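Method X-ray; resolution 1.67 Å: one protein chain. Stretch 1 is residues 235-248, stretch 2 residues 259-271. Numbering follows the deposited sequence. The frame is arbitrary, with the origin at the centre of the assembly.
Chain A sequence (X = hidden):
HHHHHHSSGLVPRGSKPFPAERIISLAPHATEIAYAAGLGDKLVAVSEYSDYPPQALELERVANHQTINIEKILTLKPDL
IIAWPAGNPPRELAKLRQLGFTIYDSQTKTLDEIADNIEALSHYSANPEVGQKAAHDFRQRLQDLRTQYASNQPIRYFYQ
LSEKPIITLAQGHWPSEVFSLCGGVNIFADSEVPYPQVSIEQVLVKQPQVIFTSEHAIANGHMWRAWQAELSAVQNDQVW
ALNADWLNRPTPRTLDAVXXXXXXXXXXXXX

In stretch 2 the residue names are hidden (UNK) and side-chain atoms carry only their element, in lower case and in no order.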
# COMPACT_ATOMS: atom_id res chain seq x y z
N GLN A 235 -20.44 -19.46 -0.41
CA GLN A 235 -21.78 -19.78 0.09
C GLN A 235 -22.28 -18.71 1.04
O GLN A 235 -23.47 -18.38 1.05
CB GLN A 235 -21.78 -21.14 0.81
CG GLN A 235 -21.22 -22.30 0.00
CD GLN A 235 -20.84 -23.50 0.86
OE1 GLN A 235 -21.20 -23.59 2.04
NE2 GLN A 235 -20.07 -24.41 0.28
N ASN A 236 -21.38 -18.15 1.84
CA ASN A 236 -21.70 -17.14 2.83
C ASN A 236 -21.64 -15.72 2.28
O ASN A 236 -21.80 -14.77 3.05
CB ASN A 236 -20.76 -17.29 4.02
CG ASN A 236 -20.98 -18.58 4.79
OD1 ASN A 236 -22.08 -19.13 4.80
ND2 ASN A 236 -19.93 -19.06 5.46
N ASP A 237 -21.45 -15.55 0.97
CA ASP A 237 -21.48 -14.23 0.34
C ASP A 237 -20.41 -13.31 0.94
O ASP A 237 -20.65 -12.14 1.23
CB ASP A 237 -22.88 -13.61 0.48
CG ASP A 237 -23.02 -12.28 -0.23
OD1 ASP A 237 -22.21 -11.97 -1.13
OD2 ASP A 237 -23.97 -11.53 0.13
N GLN A 238 -19.21 -13.87 1.12
CA GLN A 238 -18.09 -13.15 1.71
C GLN A 238 -16.91 -13.09 0.74
O GLN A 238 -15.75 -13.27 1.12
CB GLN A 238 -17.69 -13.79 3.03
CG GLN A 238 -18.84 -13.77 4.02
CD GLN A 238 -18.48 -14.24 5.44
OE1 GLN A 238 -19.21 -13.96 6.39
NE2 GLN A 238 -17.37 -14.96 5.59
N VAL A 239 -17.22 -12.81 -0.53
CA VAL A 239 -16.23 -12.41 -1.51
C VAL A 239 -16.48 -10.94 -1.76
O VAL A 239 -17.55 -10.57 -2.26
CB VAL A 239 -16.32 -13.23 -2.80
CG1 VAL A 239 -15.23 -12.82 -3.74
CG2 VAL A 239 -16.23 -14.72 -2.46
N TRP A 240 -15.49 -10.11 -1.42
CA TRP A 240 -15.65 -8.67 -1.50
C TRP A 240 -14.46 -8.02 -2.18
O TRP A 240 -13.31 -8.44 -2.03
CB TRP A 240 -15.80 -8.06 -0.11
CG TRP A 240 -17.03 -8.47 0.63
CD1 TRP A 240 -18.31 -8.24 0.24
CD2 TRP A 240 -17.10 -9.11 1.93
NE1 TRP A 240 -19.19 -8.72 1.20
CE2 TRP A 240 -18.47 -9.25 2.24
CE3 TRP A 240 -16.15 -9.56 2.85
CZ2 TRP A 240 -18.90 -9.83 3.44
CZ3 TRP A 240 -16.57 -10.13 4.04
CH2 TRP A 240 -17.95 -10.26 4.32
N ALA A 241 -14.75 -6.96 -2.93
CA ALA A 241 -13.69 -6.11 -3.45
C ALA A 241 -13.16 -5.18 -2.37
O ALA A 241 -13.92 -4.68 -1.56
CB ALA A 241 -14.20 -5.25 -4.59
N LEU A 242 -11.85 -4.88 -2.44
CA LEU A 242 -11.23 -3.85 -1.64
C LEU A 242 -10.68 -2.79 -2.57
O LEU A 242 -10.29 -3.09 -3.70
CB LEU A 242 -10.09 -4.41 -0.78
CG LEU A 242 -10.59 -5.42 0.26
CD1 LEU A 242 -9.39 -6.06 0.99
CD2 LEU A 242 -11.56 -4.81 1.27
N ASN A 243 -10.66 -1.54 -2.10
CA ASN A 243 -10.04 -0.45 -2.85
C ASN A 243 -8.52 -0.58 -2.81
O ASN A 243 -7.87 -0.42 -1.76
CB ASN A 243 -10.53 0.88 -2.30
CG ASN A 243 -9.96 2.06 -3.04
OD1 ASN A 243 -8.79 2.12 -3.35
ND2 ASN A 243 -10.82 3.03 -3.30
N ALA A 244 -7.94 -0.91 -3.96
CA ALA A 244 -6.51 -1.21 -4.05
C ALA A 244 -5.66 0.04 -3.83
O ALA A 244 -4.54 -0.06 -3.29
CB ALA A 244 -6.21 -1.85 -5.40
N ASP A 245 -6.14 1.21 -4.24
CA ASP A 245 -5.39 2.44 -4.02
C ASP A 245 -5.18 2.70 -2.53
O ASP A 245 -4.10 3.11 -2.09
CB ASP A 245 -6.10 3.63 -4.67
CG ASP A 245 -6.09 3.61 -6.20
OD1 ASP A 245 -5.49 2.70 -6.82
OD2 ASP A 245 -6.76 4.55 -6.78
N TRP A 246 -6.22 2.49 -1.73
CA TRP A 246 -6.10 2.73 -0.30
C TRP A 246 -5.23 1.69 0.36
O TRP A 246 -4.51 1.99 1.32
CB TRP A 246 -7.48 2.67 0.37
CG TRP A 246 -8.51 3.64 -0.11
CD1 TRP A 246 -8.33 4.81 -0.83
CD2 TRP A 246 -9.91 3.53 0.12
NE1 TRP A 246 -9.56 5.41 -1.06
CE2 TRP A 246 -10.53 4.63 -0.50
CE3 TRP A 246 -10.69 2.59 0.78
CZ2 TRP A 246 -11.89 4.83 -0.45
CZ3 TRP A 246 -12.07 2.77 0.80
CH2 TRP A 246 -12.65 3.87 0.18
N LEU A 247 -5.40 0.45 -0.08
CA LEU A 247 -4.89 -0.71 0.61
C LEU A 247 -3.43 -0.96 0.29
O LEU A 247 -2.61 -1.14 1.20
CB LEU A 247 -5.73 -1.91 0.22
CG LEU A 247 -5.27 -3.22 0.86
CD1 LEU A 247 -5.41 -3.25 2.38
CD2 LEU A 247 -6.00 -4.34 0.19
N ASN A 248 -3.09 -0.92 -0.98
CA ASN A 248 -1.79 -1.39 -1.43
C ASN A 248 -0.73 -0.31 -1.48
O ASN A 248 0.45 -0.63 -1.70
CB ASN A 248 -1.97 -2.08 -2.77
CG ASN A 248 -2.80 -3.36 -2.64
OD1 ASN A 248 -2.77 -3.99 -1.59
ND2 ASN A 248 -3.50 -3.73 -3.67
N UNK A 259 -10.65 0.91 7.65
CA UNK A 259 -12.09 0.88 7.87
C UNK A 259 -12.78 -0.17 6.98
O UNK A 259 -13.66 -0.91 7.44
c UNK A 259 -12.65 2.31 7.66
o UNK A 259 -13.31 5.07 8.80
o UNK A 259 -15.22 4.43 7.86
c UNK A 259 -14.11 4.18 8.39
c UNK A 259 -13.73 2.72 8.56
N UNK A 260 -12.42 -0.21 5.70
CA UNK A 260 -13.11 -1.11 4.77
C UNK A 260 -12.86 -2.56 5.14
O UNK A 260 -13.79 -3.37 5.24
c UNK A 260 -12.65 -0.84 3.32
c UNK A 260 -12.94 -1.37 0.87
n UNK A 260 -13.90 -1.18 -0.02
c UNK A 260 -13.40 -1.63 2.27
o UNK A 260 -11.75 -1.34 0.58
N UNK A 261 -11.58 -2.90 5.34
CA UNK A 261 -11.20 -4.25 5.71
C UNK A 261 -11.84 -4.66 7.02
O UNK A 261 -12.45 -5.74 7.12
c UNK A 261 -9.14 -4.33 4.41
c UNK A 261 -9.66 -4.37 5.79
c UNK A 261 -9.24 -5.68 6.52
N UNK A 262 -11.71 -3.80 8.03
CA UNK A 262 -12.21 -4.09 9.37
C UNK A 262 -13.72 -4.21 9.41
O UNK A 262 -14.27 -5.06 10.13
s UNK A 262 -10.13 -3.13 11.02
c UNK A 262 -11.76 -2.99 10.32
N UNK A 263 -14.42 -3.38 8.64
CA UNK A 263 -15.87 -3.52 8.57
C UNK A 263 -16.27 -4.87 7.98
O UNK A 263 -17.15 -5.55 8.49
o UNK A 263 -16.29 -1.14 8.46
c UNK A 263 -18.01 -2.63 7.49
c UNK A 263 -16.48 -2.37 7.76
N UNK A 264 -15.60 -5.28 6.89
CA UNK A 264 -15.89 -6.57 6.28
C UNK A 264 -15.53 -7.75 7.20
O UNK A 264 -16.28 -8.73 7.28
c UNK A 264 -17.14 -4.94 1.57
c UNK A 264 -15.80 -4.66 1.79
c UNK A 264 -15.82 -6.06 3.77
c UNK A 264 -15.13 -6.71 4.96
c UNK A 264 -17.17 -6.33 3.50
o UNK A 264 -17.82 -4.39 0.51
c UNK A 264 -15.14 -5.22 2.88
c UNK A 264 -17.82 -5.77 2.42
N UNK A 265 -14.35 -7.72 7.84
CA UNK A 265 -14.03 -8.78 8.79
C UNK A 265 -14.98 -8.78 9.97
O UNK A 265 -15.22 -9.85 10.55
c UNK A 265 -11.58 -9.56 8.53
c UNK A 265 -10.17 -8.95 8.53
c UNK A 265 -11.98 -10.01 7.14
c UNK A 265 -12.58 -8.64 9.24
N UNK A 266 -15.55 -7.62 10.34
CA UNK A 266 -16.60 -7.62 11.35
C UNK A 266 -17.84 -8.34 10.88
O UNK A 266 -18.39 -9.19 11.59
c UNK A 266 -18.18 -4.67 13.18
c UNK A 266 -17.86 -6.10 12.92
c UNK A 266 -16.95 -6.19 11.74
c UNK A 266 -18.95 -4.52 14.43
n UNK A 266 -19.45 -3.11 14.57
N UNK A 267 -18.32 -8.02 9.67
CA UNK A 267 -19.45 -8.73 9.08
C UNK A 267 -19.22 -10.23 9.10
O UNK A 267 -20.14 -11.02 9.36
c UNK A 267 -20.27 -6.01 6.43
c UNK A 267 -19.74 -8.20 7.66
c UNK A 267 -20.18 -6.74 7.76
c UNK A 267 -20.79 -9.01 6.98
N UNK A 268 -17.98 -10.66 8.79
CA UNK A 268 -17.64 -12.07 8.65
C UNK A 268 -17.78 -12.86 9.93
O UNK A 268 -17.65 -14.09 9.92
c UNK A 268 -16.19 -12.18 8.12
N UNK A 269 -18.02 -12.18 11.04
CA UNK A 269 -18.32 -12.86 12.28
C UNK A 269 -19.75 -13.37 12.30
O UNK A 269 -20.10 -14.08 13.24
c UNK A 269 -16.83 -11.14 13.44
c UNK A 269 -18.12 -11.92 13.46
c UNK A 269 -16.04 -11.40 14.69
o UNK A 269 -15.64 -12.55 14.93
n UNK A 269 -15.85 -10.37 15.53
N UNK A 270 -20.56 -13.01 11.30
CA UNK A 270 -21.97 -13.39 11.28
C UNK A 270 -22.16 -14.90 11.33
O UNK A 270 -23.22 -15.37 11.76
c UNK A 270 -22.33 -13.30 8.69
c UNK A 270 -22.20 -12.54 6.22
n UNK A 270 -22.37 -13.95 5.80
c UNK A 270 -22.88 -12.35 7.59
c UNK A 270 -22.69 -12.78 10.07
N UNK A 271 -21.15 -15.67 10.93
CA UNK A 271 -21.21 -17.10 11.15
C UNK A 271 -19.81 -17.68 11.31
O UNK A 271 -19.69 -18.78 11.82
c UNK A 271 -20.96 -16.76 7.90
n UNK A 271 -19.71 -16.29 7.86
o UNK A 271 -21.90 -16.21 7.30
c UNK A 271 -21.96 -17.80 10.00
c UNK A 271 -21.17 -18.03 8.71
O HOH W 1 -16.42 -15.90 8.24
O HOH W 2 -16.52 -3.79 -1.57
O HOH W 3 -9.02 -0.89 0.84

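Position 259 has three side-chain carbons, the third carrying two oxygens, and touches nothing on stretch 1: a carboxylate, Glu-259, its CA-to-CB bond sideways to stretch 1 and OE1 hydrogen-bonded elsewhere in the structure. Position 260 also has three carbons, but the last bears one oxygen and one nitrogen, the oxygen 2.9 Å from Asn-243 N. The two elements mark an amide, Gln-260. Glutamine suits the place because, extended (t, t), it reaches a backbone NH just before a helix and accepts from it in a nearly straight hydrogen bond; water 3 donates to both Gln-260 OE1 and Asn-243 O.

At 261 one carbon carries two more, one of them 3.8 Å from Leu-242 CD1. This is Val-261, a compact apolar group suited to a buried place beside Leu-242 and Leu-247. Position 262, one carbon then sulfur, is Cys-262, out of reach and bonded covalently elsewhere in the structure. At 263 a carbon bears one oxygen and one carbon: Thr-263, whose OG1 donates to Glu-259 O (2.8 Å), satisfying its hydroxyl within the helix.

Position 264 has one carbon, then a ring of six carbons bearing an oxygen, the ring over one face of Trp-240: Tyr-264. A flat aromatic ring can stack here while its hydroxyl reaches water. It forms an offset stack with the Trp-240 five-membered ring, centroids 3.9 Å apart and planes at 18°, with Tyr-264 CD1 3.2 Å from Trp-240 CD2. Water 2 lies 2.5 Å from Tyr-264 OH and donates to Ala-241 O.

Four carbons forked at the second make 265 Leu-265, buried, with CB directed away from stretch 1. Four carbons in a row ending in nitrogen make 266 Lys-266, fully extended and exposed. At 267 the fork is at the first carbon, with one arm two carbons long and the one-carbon branch 4.1 Å from Trp-240 CH2: Ile-267. Position 268 has a single side-chain carbon, and its CA lies 3.3 Å from Gln-238 OE1; this small residue, packing closely, is Ala-268.

Position 269, three carbons ending in oxygen and nitrogen, is Gln-269, whose CA-to-CB bond points away from stretch 1. Position 270 has four carbons in a row and a terminal nitrogen 2.9 Å from Asn-236 O: Lys-270, whose flexible chain brings NZ into a hydrogen bond there. Position 271 has three carbons, the third carrying an oxygen and a nitrogen, with the nitrogen 2.8 Å from Gln-238 OE1: Gln-271. Its NE2 donates almost linearly to that oxygen, while Gln-271 OE1 accepts from Lys-270 NZ (2.8 Å).

The contact works because strand and helix run nearly antiparallel, at 166°, so ascending positions on one meet descending positions on the other. The Trp-240 and Tyr-264 stack forms its middle, apolar side chains pack around Leu-242, and side-chain amides, with Lys-270, satisfy polar groups toward both ends.

Stretch 2 (259-271) EQVCTYLKIAQKQ
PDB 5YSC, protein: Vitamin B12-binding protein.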